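Local coordinates for kinetochore protein Mis16 (Schizosaccharomyces japonicus, PDB 4XYH), which binds histone H4 and, independently, the CENP-A-specific chaperone Scm3, probably helping to place the centromeric histone in chromatin, at residues S53-W58 / V134-F139; I128-D133 / N155-D160; R349-D354 / P372-M377. All blocks are in the same frame, centred on the assembly; numbering follows the deposited sequence.

Mis16 is a beta-propeller of the WD-repeat type; of the three contacts one lies near the centre and two farther out. Interaction 1, its centre about 8 Å from that of the chain, is partly buried: inner strands of two neighbouring blades run side by side, joined by side-chain-to-backbone bonds and waters. Interaction 2 links the same two sheets, its centre about 18 Å from that of the chain; it is buried and largely aromatic. Interaction 3, on the opposite side of the centre from interaction 2, lies within a single blade: its outer two strands pair directly through backbone hydrogen bonds. There V352 and F376 are buried on one face, while L374 and M377 are partly exposed on the other.

Interaction 1. Residues S53-W58 / V134-F139; sequences SLTVEW and VNKARF
L54 lies against the chain at V134 and N135, just before the strand: its CB is 3.6 Å from V134 O, while CD1 runs alongside the N135 side chain, whose amide nitrogen is held by G185. Water 1 spans the same gap, accepting from L54 N and donating to V134 O. T55, the polar hub, has OG1 anti to the backbone N (chi1 -177°), which points the hydroxyl across to the strand 136-140. There OG1 accepts from A137 N at 3.1 Å (N-H...O angle 152°) and more weakly from R138 NH1 at 3.0 Å, NH1 being held mainly by A137 O; water 2 joins OG1 to A137 O. The methyl CG2 packs on V134 CG1, 3.9 Å away. V56 turns away toward L75 and L77, but its backbone N bonds D387, which also forms a salt bridge with R138 NH2. E57 reaches over with an extended chain, and OE1 uses its syn lone pair to take F139 N at 3.1 Å. The carboxylate also packs obliquely on the F139 ring, OE1 3.1 Å from CD2 and the planes 26° apart. OE2 reaches F139 O through water 3 and packs on R138 CD; it stays 4.4 Å from R138 NE, well out of the guanidinium plane, so at most charge attraction probably acts between OE2 and NE. An alanine here would probably leave the F139 N-H without this acceptor and water 3 without one of its anchors. W58 sets off away from the other strand, but its carbonyl O meets the edge of the F139 ring, 3.1 Å from CE2. These inner strands run nearly parallel yet too far apart for backbone pairing; T55 and E57 oxygens therefore replace carbonyls in the direct hydrogen bonds between the segments.

Interaction 2. Residues I128-D133 / N155-D160; sequences IHHEGD and NGYIFD
The H130 ring takes the edge of Y157 on one face, an edge-to-face pair with centroids 5.5 Å apart and planes at 69°. F159 meets H130 differently, rim to rim and with the planes only 16° apart, its CZ 3.6 Å from H130 CD2 and neither ring covering the other. At the edge of the F159 ring, in its plane, sits H129 O, 3.6 Å from CE2; I128 CG2 approaches the ring obliquely, 3.8 Å from CD2. H130 is pinned through both nitrogens: ND1 bonds G132 O at 2.8 Å, in the plane of the imidazole though tilted from the carbonyl plane, and NE2 bonds T149 of the strand 146-150. This aromatic cluster wedges between two successive propeller blades, between the strand 123-130 and the third strand of the next sheet, which run nearly antiparallel without pairing. Beyond it the contact turns polar. The E131 and Y157 side chains cross at about a right angle, the carboxylate 75° from the ring plane, and OE1 accepts from Y157 OH at 2.6 Å, met on its anti side. N155 ND2 donates to that same hydroxyl, which is thus gripped from both segments.

Interaction 3. Residues R349-D354 / P372-M377; sequences RVCVWD and PELMFM
L374 crosses to the W353 indole, and its side chain is best followed outward from the backbone. CB touches the rim of the ring system, 3.7 Å from W353 CZ3. CG stands anti to the backbone N (chi1 178°), which carries the branch over the indole. CD1 then lies above the six-membered ring, 3.9 Å from its centroid and only 8° off the normal, a CH-pi contact. The same methyl leans on C351 CB at 3.7 Å, so the one methyl touches both the indole and C351. Farther along this face M377 continues the row: its CE meets C351 SG at 3.8 Å, and its SD lies 3.5 Å from R349 CD, close to the guanidinium plane. The guanidinium itself goes on to a salt bridge with E29 of the helix 19-40. On the other face V352 packs CB against the CB of F376, whose ring stands edge-to-face with Y41. The backbones hold the frame. V352 N gives an almost straight bond (175°) of 2.8 Å to F376 O. In return V352 O accepts twice, from M375 N at 2.9 Å and from F376 N at 3.2 Å, and beyond that D354 N bonds E373 O. M375 and F376 both face V352, a classic beta bulge, which shifts the register by one between V352 and W353. The W353-D354 pair closing the third strand is the Trp-Asp signature of the WD repeat, the W353 indole N-H bonded to T343 of the strand before. The partner strand 374-378, which probably belongs to the next sequence repeat, completes the outer edge of this blade, the offset of repeat and blade familiar from WD propellers.

Interaction 1. Residues S53-W58 / V134-F139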
loop_
_atom_site.group_PDB
_atom_site.type_symbol
_atom_site.label_atom_id
_atom_site.label_comp_id
_atom_site.label_asym_id
_atom_site.label_seq_id
_atom_site.Cartn_x
_atom_site.Cartn_y
_atom_site.Cartn_z
ATOM N N SER A 53 -3.887 -7.709 9.913
ATOM C CA SER A 53 -3.282 -6.414 9.678
ATOM C C SER A 53 -3.858 -5.819 8.399
ATOM O O SER A 53 -4.036 -6.523 7.404
ATOM C CB SER A 53 -1.758 -6.528 9.578
ATOM O OG SER A 53 -1.182 -5.240 9.369
ATOM N N LEU A 54 -4.156 -4.527 8.428
ATOM C CA LEU A 54 -4.628 -3.821 7.236
ATOM C C LEU A 54 -3.473 -3.213 6.440
ATOM O O LEU A 54 -3.670 -2.712 5.323
ATOM C CB LEU A 54 -5.606 -2.716 7.628
ATOM C CG LEU A 54 -6.926 -3.225 8.200
ATOM C CD1 LEU A 54 -7.717 -2.113 8.876
ATOM C CD2 LEU A 54 -7.724 -3.832 7.054
ATOM N N THR A 55 -2.277 -3.247 7.016
ATOM C CA THR A 55 -1.149 -2.517 6.442
ATOM C C THR A 55 0.164 -3.297 6.553
ATOM O O THR A 55 0.371 -4.071 7.499
ATOM C CB THR A 55 -0.996 -1.128 7.132
ATOM O OG1 THR A 55 0.067 -0.376 6.510
ATOM C CG2 THR A 55 -0.717 -1.297 8.665
ATOM N N VAL A 56 1.047 -3.102 5.577
ATOM C CA VAL A 56 2.371 -3.701 5.627
ATOM C C VAL A 56 3.332 -2.834 4.830
ATOM O O VAL A 56 2.973 -2.283 3.798
ATOM C CB VAL A 56 2.389 -5.165 5.074
ATOM C CG1 VAL A 56 2.048 -5.207 3.585
ATOM C CG2 VAL A 56 3.750 -5.816 5.298
ATOM N N GLU A 57 4.553 -2.702 5.335
ATOM C CA GLU A 57 5.597 -1.937 4.671
ATOM C C GLU A 57 6.937 -2.503 5.108
ATOM O O GLU A 57 7.142 -2.763 6.299
ATOM C CB GLU A 57 5.500 -0.443 5.006
ATOM C CG GLU A 57 6.227 0.452 4.004
ATOM C CD GLU A 57 6.234 1.928 4.397
ATOM O OE1 GLU A 57 5.976 2.226 5.577
ATOM O OE2 GLU A 57 6.511 2.799 3.532
ATOM N N TRP A 58 7.833 -2.723 4.141
ATOM C CA TRP A 58 9.213 -3.128 4.432
ATOM C C TRP A 58 10.031 -1.939 4.906
ATOM O O TRP A 58 9.989 -0.878 4.282
ATOM C CB TRP A 58 9.910 -3.713 3.199
ATOM C CG TRP A 58 9.385 -5.000 2.721
ATOM C CD1 TRP A 58 8.443 -5.188 1.759
ATOM C CD2 TRP A 58 9.777 -6.295 3.162
ATOM N NE1 TRP A 58 8.220 -6.530 1.569
ATOM C CE2 TRP A 58 9.024 -7.232 2.427
ATOM C CE3 TRP A 58 10.692 -6.759 4.111
ATOM C CZ2 TRP A 58 9.158 -8.605 2.605
ATOM C CZ3 TRP A 58 10.822 -8.120 4.290
ATOM C CH2 TRP A 58 10.059 -9.029 3.538
ATOM N N VAL A 134 -5.272 -0.032 13.039
ATOM C CA VAL A 134 -4.250 0.634 12.260
ATOM C C VAL A 134 -4.654 0.527 10.782
ATOM O O VAL A 134 -4.358 -0.465 10.123
ATOM C CB VAL A 134 -2.858 0.035 12.504
ATOM C CG1 VAL A 134 -1.821 0.820 11.746
ATOM C CG2 VAL A 134 -2.531 0.042 13.996
ATOM N N ASN A 135 -5.366 1.533 10.275
ATOM C CA ASN A 135 -5.812 1.489 8.880
ATOM C C ASN A 135 -4.633 1.513 7.907
ATOM O O ASN A 135 -4.613 0.775 6.935
ATOM C CB ASN A 135 -6.758 2.644 8.581
ATOM C CG ASN A 135 -8.189 2.354 9.004
ATOM O OD1 ASN A 135 -8.491 1.304 9.591
ATOM N ND2 ASN A 135 -9.089 3.280 8.685
ATOM N N LYS A 136 -3.638 2.348 8.195
ATOM C CA LYS A 136 -2.439 2.408 7.374
ATOM C C LYS A 136 -1.285 2.914 8.219
ATOM O O LYS A 136 -1.488 3.723 9.118
ATOM C CB LYS A 136 -2.636 3.311 6.141
ATOM C CG LYS A 136 -1.446 3.247 5.161
ATOM C CD LYS A 136 -1.768 3.772 3.772
ATOM C CE LYS A 136 -2.582 2.756 2.968
ATOM N NZ LYS A 136 -3.070 3.356 1.695
ATOM N N ALA A 137 -0.083 2.411 7.942
ATOM C CA ALA A 137 1.118 2.829 8.662
ATOM C C ALA A 137 2.287 2.993 7.693
ATOM O O ALA A 137 2.661 2.052 6.986
ATOM C CB ALA A 137 1.458 1.827 9.753
ATOM N N ARG A 138 2.874 4.187 7.675
ATOM C CA ARG A 138 3.988 4.487 6.774
ATOM C C ARG A 138 5.149 5.192 7.500
ATOM O O ARG A 138 4.918 6.137 8.264
ATOM C CB ARG A 138 3.485 5.359 5.618
ATOM C CG ARG A 138 2.442 4.676 4.711
ATOM C CD ARG A 138 3.080 3.533 3.907
ATOM N NE ARG A 138 2.162 2.853 2.993
ATOM C CZ ARG A 138 1.552 1.698 3.258
ATOM N NH1 ARG A 138 1.738 1.097 4.429
ATOM N NH2 ARG A 138 0.752 1.138 2.351
ATOM N N PHE A 139 6.389 4.769 7.249
ATOM C CA PHE A 139 7.541 5.377 7.922
ATOM C C PHE A 139 8.017 6.612 7.125
ATOM O O PHE A 139 7.914 6.651 5.909
ATOM C CB PHE A 139 8.683 4.353 8.104
ATOM C CG PHE A 139 9.291 3.855 6.802
ATOM C CD1 PHE A 139 10.163 4.653 6.065
ATOM C CD2 PHE A 139 8.994 2.581 6.321
ATOM C CE1 PHE A 139 10.709 4.206 4.851
ATOM C CE2 PHE A 139 9.544 2.117 5.116
ATOM C CZ PHE A 139 10.403 2.933 4.381
HETATM O O HOH W 1 -3.803 -3.077 10.634
HETATM O O HOH W 2 2.509 -0.777 7.401
HETATM O O HOH W 3 6.795 5.512 3.602
#

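Interaction 2. Residues I128-D133 / N155-D160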
loop_
_atom_site.group_PDB
_atom_site.type_symbol
_atom_site.label_atom_id
_atom_site.label_comp_id
_atom_site.label_asym_id
_atom_site.label_seq_id
_atom_site.Cartn_x
_atom_site.Cartn_y
_atom_site.Cartn_z
ATOM N N ILE A 128 3.317 -1.410 19.864
ATOM C CA ILE A 128 3.081 -0.119 20.479
ATOM C C ILE A 128 1.591 0.155 20.524
ATOM O O ILE A 128 0.914 -0.001 19.514
ATOM C CB ILE A 128 3.796 1.011 19.713
ATOM C CG1 ILE A 128 5.269 0.647 19.491
ATOM C CG2 ILE A 128 3.622 2.330 20.453
ATOM C CD1 ILE A 128 5.879 1.251 18.243
ATOM N N HIS A 129 1.085 0.576 21.684
ATOM C CA HIS A 129 -0.339 0.909 21.809
ATOM C C HIS A 129 -0.771 1.909 20.743
ATOM O O HIS A 129 -0.109 2.931 20.520
ATOM C CB HIS A 129 -0.667 1.453 23.203
ATOM C CG HIS A 129 -0.683 0.395 24.265
ATOM N ND1 HIS A 129 -1.416 0.509 25.427
ATOM C CD2 HIS A 129 -0.061 -0.809 24.330
ATOM C CE1 HIS A 129 -1.253 -0.584 26.155
ATOM N NE2 HIS A 129 -0.432 -1.395 25.513
ATOM N N HIS A 130 -1.885 1.578 20.096
ATOM C CA HIS A 130 -2.469 2.354 19.010
ATOM C C HIS A 130 -3.980 2.517 19.224
ATOM O O HIS A 130 -4.661 1.565 19.616
ATOM C CB HIS A 130 -2.187 1.664 17.669
ATOM C CG HIS A 130 -2.603 2.468 16.475
ATOM N ND1 HIS A 130 -3.889 2.425 15.967
ATOM C CD2 HIS A 130 -1.912 3.325 15.690
ATOM C CE1 HIS A 130 -3.962 3.228 14.920
ATOM N NE2 HIS A 130 -2.781 3.791 14.727
ATOM N N GLU A 131 -4.494 3.720 18.978
ATOM C CA GLU A 131 -5.931 4.010 19.110
ATOM C C GLU A 131 -6.734 3.633 17.865
ATOM O O GLU A 131 -6.609 4.256 16.815
ATOM C CB GLU A 131 -6.167 5.495 19.412
ATOM C CG GLU A 131 -5.497 5.978 20.678
ATOM C CD GLU A 131 -6.039 7.321 21.173
ATOM O OE1 GLU A 131 -6.600 8.109 20.369
ATOM O OE2 GLU A 131 -5.896 7.587 22.387
ATOM N N GLY A 132 -7.571 2.613 17.991
ATOM C CA GLY A 132 -8.358 2.159 16.870
ATOM C C GLY A 132 -7.519 1.275 15.981
ATOM O O GLY A 132 -6.303 1.126 16.205
ATOM N N ASP A 133 -8.175 0.684 14.981
ATOM C CA ASP A 133 -7.513 -0.143 13.980
ATOM C C ASP A 133 -6.379 0.636 13.327
ATOM O O ASP A 133 -6.498 1.841 13.087
ATOM C CB ASP A 133 -8.500 -0.595 12.903
ATOM C CG ASP A 133 -9.655 -1.434 13.454
ATOM O OD1 ASP A 133 -9.476 -2.119 14.477
ATOM O OD2 ASP A 133 -10.750 -1.419 12.837
ATOM N N ASN A 155 -8.334 10.225 13.071
ATOM C CA ASN A 155 -7.142 10.849 13.655
ATOM C C ASN A 155 -5.899 10.296 12.964
ATOM O O ASN A 155 -5.812 9.093 12.739
ATOM C CB ASN A 155 -7.017 10.577 15.162
ATOM C CG ASN A 155 -8.154 11.178 15.987
ATOM O OD1 ASN A 155 -8.679 12.240 15.674
ATOM N ND2 ASN A 155 -8.514 10.502 17.067
ATOM N N GLY A 156 -4.936 11.154 12.634
ATOM C CA GLY A 156 -3.609 10.668 12.277
ATOM C C GLY A 156 -2.796 10.514 13.551
ATOM O O GLY A 156 -3.117 11.150 14.555
ATOM N N TYR A 157 -1.759 9.676 13.532
ATOM C CA TYR A 157 -0.858 9.568 14.681
ATOM C C TYR A 157 0.609 9.546 14.259
ATOM O O TYR A 157 0.961 9.073 13.172
ATOM C CB TYR A 157 -1.173 8.322 15.518
ATOM C CG TYR A 157 -2.565 8.340 16.126
ATOM C CD1 TYR A 157 -2.821 9.041 17.299
ATOM C CD2 TYR A 157 -3.623 7.670 15.517
ATOM C CE1 TYR A 157 -4.084 9.066 17.860
ATOM C CE2 TYR A 157 -4.909 7.694 16.071
ATOM C CZ TYR A 157 -5.122 8.393 17.241
ATOM O OH TYR A 157 -6.369 8.429 17.792
ATOM N N ILE A 158 1.465 10.065 15.127
ATOM C CA ILE A 158 2.894 10.001 14.901
ATOM C C ILE A 158 3.589 9.255 16.032
ATOM O O ILE A 158 3.292 9.476 17.212
ATOM C CB ILE A 158 3.499 11.390 14.772
ATOM C CG1 ILE A 158 2.753 12.178 13.682
ATOM C CG2 ILE A 158 4.977 11.267 14.460
ATOM C CD1 ILE A 158 2.996 11.680 12.248
ATOM N N PHE A 159 4.504 8.368 15.659
ATOM C CA PHE A 159 5.290 7.590 16.611
ATOM C C PHE A 159 6.764 7.821 16.326
ATOM O O PHE A 159 7.169 7.821 15.167
ATOM C CB PHE A 159 4.978 6.094 16.500
ATOM C CG PHE A 159 3.537 5.735 16.757
ATOM C CD1 PHE A 159 2.564 5.955 15.785
ATOM C CD2 PHE A 159 3.154 5.136 17.958
ATOM C CE1 PHE A 159 1.239 5.600 16.015
ATOM C CE2 PHE A 159 1.832 4.783 18.187
ATOM C CZ PHE A 159 0.875 5.013 17.208
ATOM N N ASP A 160 7.567 8.031 17.367
ATOM C CA ASP A 160 9.020 8.123 17.206
ATOM C C ASP A 160 9.691 6.896 17.843
ATOM O O ASP A 160 9.810 6.838 19.068
ATOM C CB ASP A 160 9.534 9.422 17.845
ATOM C CG ASP A 160 11.030 9.631 17.648
ATOM O OD1 ASP A 160 11.741 8.727 17.141
ATOM O OD2 ASP A 160 11.506 10.722 18.006
#

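Interaction 3. Residues R349-D354 / P372-M377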
loop_
_atom_site.group_PDB
_atom_site.type_symbol
_atom_site.label_atom_id
_atom_site.label_comp_id
_atom_site.label_asym_id
_atom_site.label_seq_id
_atom_site.Cartn_x
_atom_site.Cartn_y
_atom_site.Cartn_z
ATOM N N ARG A 349 -6.131 -12.627 -5.810
ATOM C CA ARG A 349 -4.876 -12.802 -6.539
ATOM C C ARG A 349 -3.969 -11.573 -6.443
ATOM O O ARG A 349 -4.437 -10.434 -6.309
ATOM C CB ARG A 349 -5.151 -13.112 -8.015
ATOM C CG ARG A 349 -6.037 -14.321 -8.253
ATOM C CD ARG A 349 -5.308 -15.616 -7.916
ATOM N NE ARG A 349 -6.187 -16.775 -8.036
ATOM C CZ ARG A 349 -6.689 -17.454 -7.003
ATOM N NH1 ARG A 349 -6.390 -17.112 -5.744
ATOM N NH2 ARG A 349 -7.489 -18.484 -7.236
ATOM N N VAL A 350 -2.665 -11.810 -6.511
ATOM C CA VAL A 350 -1.701 -10.725 -6.697
ATOM C C VAL A 350 -1.040 -10.901 -8.070
ATOM O O VAL A 350 -0.387 -11.901 -8.329
ATOM C CB VAL A 350 -0.640 -10.700 -5.583
ATOM C CG1 VAL A 350 0.340 -9.572 -5.817
ATOM C CG2 VAL A 350 -1.304 -10.518 -4.212
ATOM N N CYS A 351 -1.233 -9.942 -8.960
ATOM C CA CYS A 351 -0.638 -10.030 -10.289
ATOM C C CYS A 351 0.601 -9.148 -10.414
ATOM O O CYS A 351 0.613 -8.006 -9.961
ATOM C CB CYS A 351 -1.665 -9.647 -11.358
ATOM S SG CYS A 351 -3.046 -10.845 -11.524
ATOM N N VAL A 352 1.646 -9.695 -11.024
ATOM C CA VAL A 352 2.832 -8.917 -11.352
ATOM C C VAL A 352 2.815 -8.653 -12.854
ATOM O O VAL A 352 2.640 -9.589 -13.640
ATOM C CB VAL A 352 4.131 -9.647 -10.958
ATOM C CG1 VAL A 352 5.344 -8.750 -11.205
ATOM C CG2 VAL A 352 4.061 -10.118 -9.508
ATOM N N TRP A 353 2.977 -7.389 -13.245
ATOM C CA TRP A 353 2.895 -6.993 -14.647
ATOM C C TRP A 353 4.228 -6.490 -15.175
ATOM O O TRP A 353 4.995 -5.859 -14.446
ATOM C CB TRP A 353 1.853 -5.901 -14.844
ATOM C CG TRP A 353 0.512 -6.187 -14.241
ATOM C CD1 TRP A 353 0.120 -5.924 -12.961
ATOM C CD2 TRP A 353 -0.626 -6.759 -14.899
ATOM N NE1 TRP A 353 -1.184 -6.303 -12.781
ATOM C CE2 TRP A 353 -1.668 -6.816 -13.954
ATOM C CE3 TRP A 353 -0.866 -7.224 -16.198
ATOM C CZ2 TRP A 353 -2.935 -7.331 -14.260
ATOM C CZ3 TRP A 353 -2.127 -7.740 -16.503
ATOM C CH2 TRP A 353 -3.141 -7.787 -15.535
ATOM N N ASP A 354 4.486 -6.757 -16.451
ATOM C CA ASP A 354 5.689 -6.297 -17.137
ATOM C C ASP A 354 5.287 -5.441 -18.344
ATOM O O ASP A 354 4.961 -5.963 -19.404
ATOM C CB ASP A 354 6.535 -7.499 -17.568
ATOM C CG ASP A 354 7.848 -7.105 -18.252
ATOM O OD1 ASP A 354 7.998 -5.961 -18.725
ATOM O OD2 ASP A 354 8.738 -7.977 -18.337
ATOM N N PRO A 372 -0.002 -10.482 -22.670
ATOM C CA PRO A 372 1.450 -10.704 -22.678
ATOM C C PRO A 372 2.146 -9.996 -21.514
ATOM O O PRO A 372 3.149 -10.491 -20.996
ATOM C CB PRO A 372 1.892 -10.119 -24.028
ATOM C CG PRO A 372 0.781 -9.192 -24.438
ATOM C CD PRO A 372 -0.469 -9.834 -23.908
ATOM N N GLU A 373 1.596 -8.861 -21.093
ATOM C CA GLU A 373 2.203 -8.076 -20.025
ATOM C C GLU A 373 1.951 -8.682 -18.628
ATOM O O GLU A 373 2.524 -8.218 -17.650
ATOM C CB GLU A 373 1.716 -6.612 -20.092
ATOM C CG GLU A 373 0.208 -6.383 -19.891
ATOM C CD GLU A 373 -0.616 -6.448 -21.191
ATOM O OE1 GLU A 373 -0.205 -7.162 -22.138
ATOM O OE2 GLU A 373 -1.686 -5.788 -21.260
ATOM N N LEU A 374 1.132 -9.731 -18.534
ATOM C CA LEU A 374 0.893 -10.408 -17.247
ATOM C C LEU A 374 1.948 -11.470 -16.970
ATOM O O LEU A 374 1.878 -12.588 -17.467
ATOM C CB LEU A 374 -0.501 -11.046 -17.198
ATOM C CG LEU A 374 -0.887 -11.824 -15.928
ATOM C CD1 LEU A 374 -0.740 -10.964 -14.708
ATOM C CD2 LEU A 374 -2.311 -12.325 -16.011
ATOM N N MET A 375 2.916 -11.104 -16.151
ATOM C CA MET A 375 4.135 -11.881 -15.972
ATOM C C MET A 375 4.014 -13.002 -14.934
ATOM O O MET A 375 4.650 -14.047 -15.072
ATOM C CB MET A 375 5.259 -10.933 -15.570
ATOM C CG MET A 375 6.620 -11.545 -15.594
ATOM S SD MET A 375 7.739 -10.664 -14.487
ATOM C CE MET A 375 7.990 -11.971 -13.296
ATOM N N PHE A 376 3.218 -12.774 -13.888
ATOM C CA PHE A 376 3.112 -13.717 -12.765
ATOM C C PHE A 376 1.845 -13.492 -11.957
ATOM O O PHE A 376 1.423 -12.354 -11.721
ATOM C CB PHE A 376 4.327 -13.594 -11.847
ATOM C CG PHE A 376 4.421 -14.664 -10.794
ATOM C CD1 PHE A 376 5.037 -15.878 -11.072
ATOM C CD2 PHE A 376 3.941 -14.445 -9.517
ATOM C CE1 PHE A 376 5.153 -16.858 -10.106
ATOM C CE2 PHE A 376 4.046 -15.425 -8.539
ATOM C CZ PHE A 376 4.655 -16.639 -8.834
ATOM N N MET A 377 1.235 -14.587 -11.533
ATOM C CA MET A 377 0.101 -14.501 -10.637
ATOM C C MET A 377 0.393 -15.247 -9.356
ATOM O O MET A 377 0.767 -16.421 -9.374
ATOM C CB MET A 377 -1.161 -15.060 -11.274
ATOM C CG MET A 377 -2.261 -15.347 -10.240
ATOM S SD MET A 377 -3.808 -15.778 -11.040
ATOM C CE MET A 377 -3.954 -14.435 -12.217
#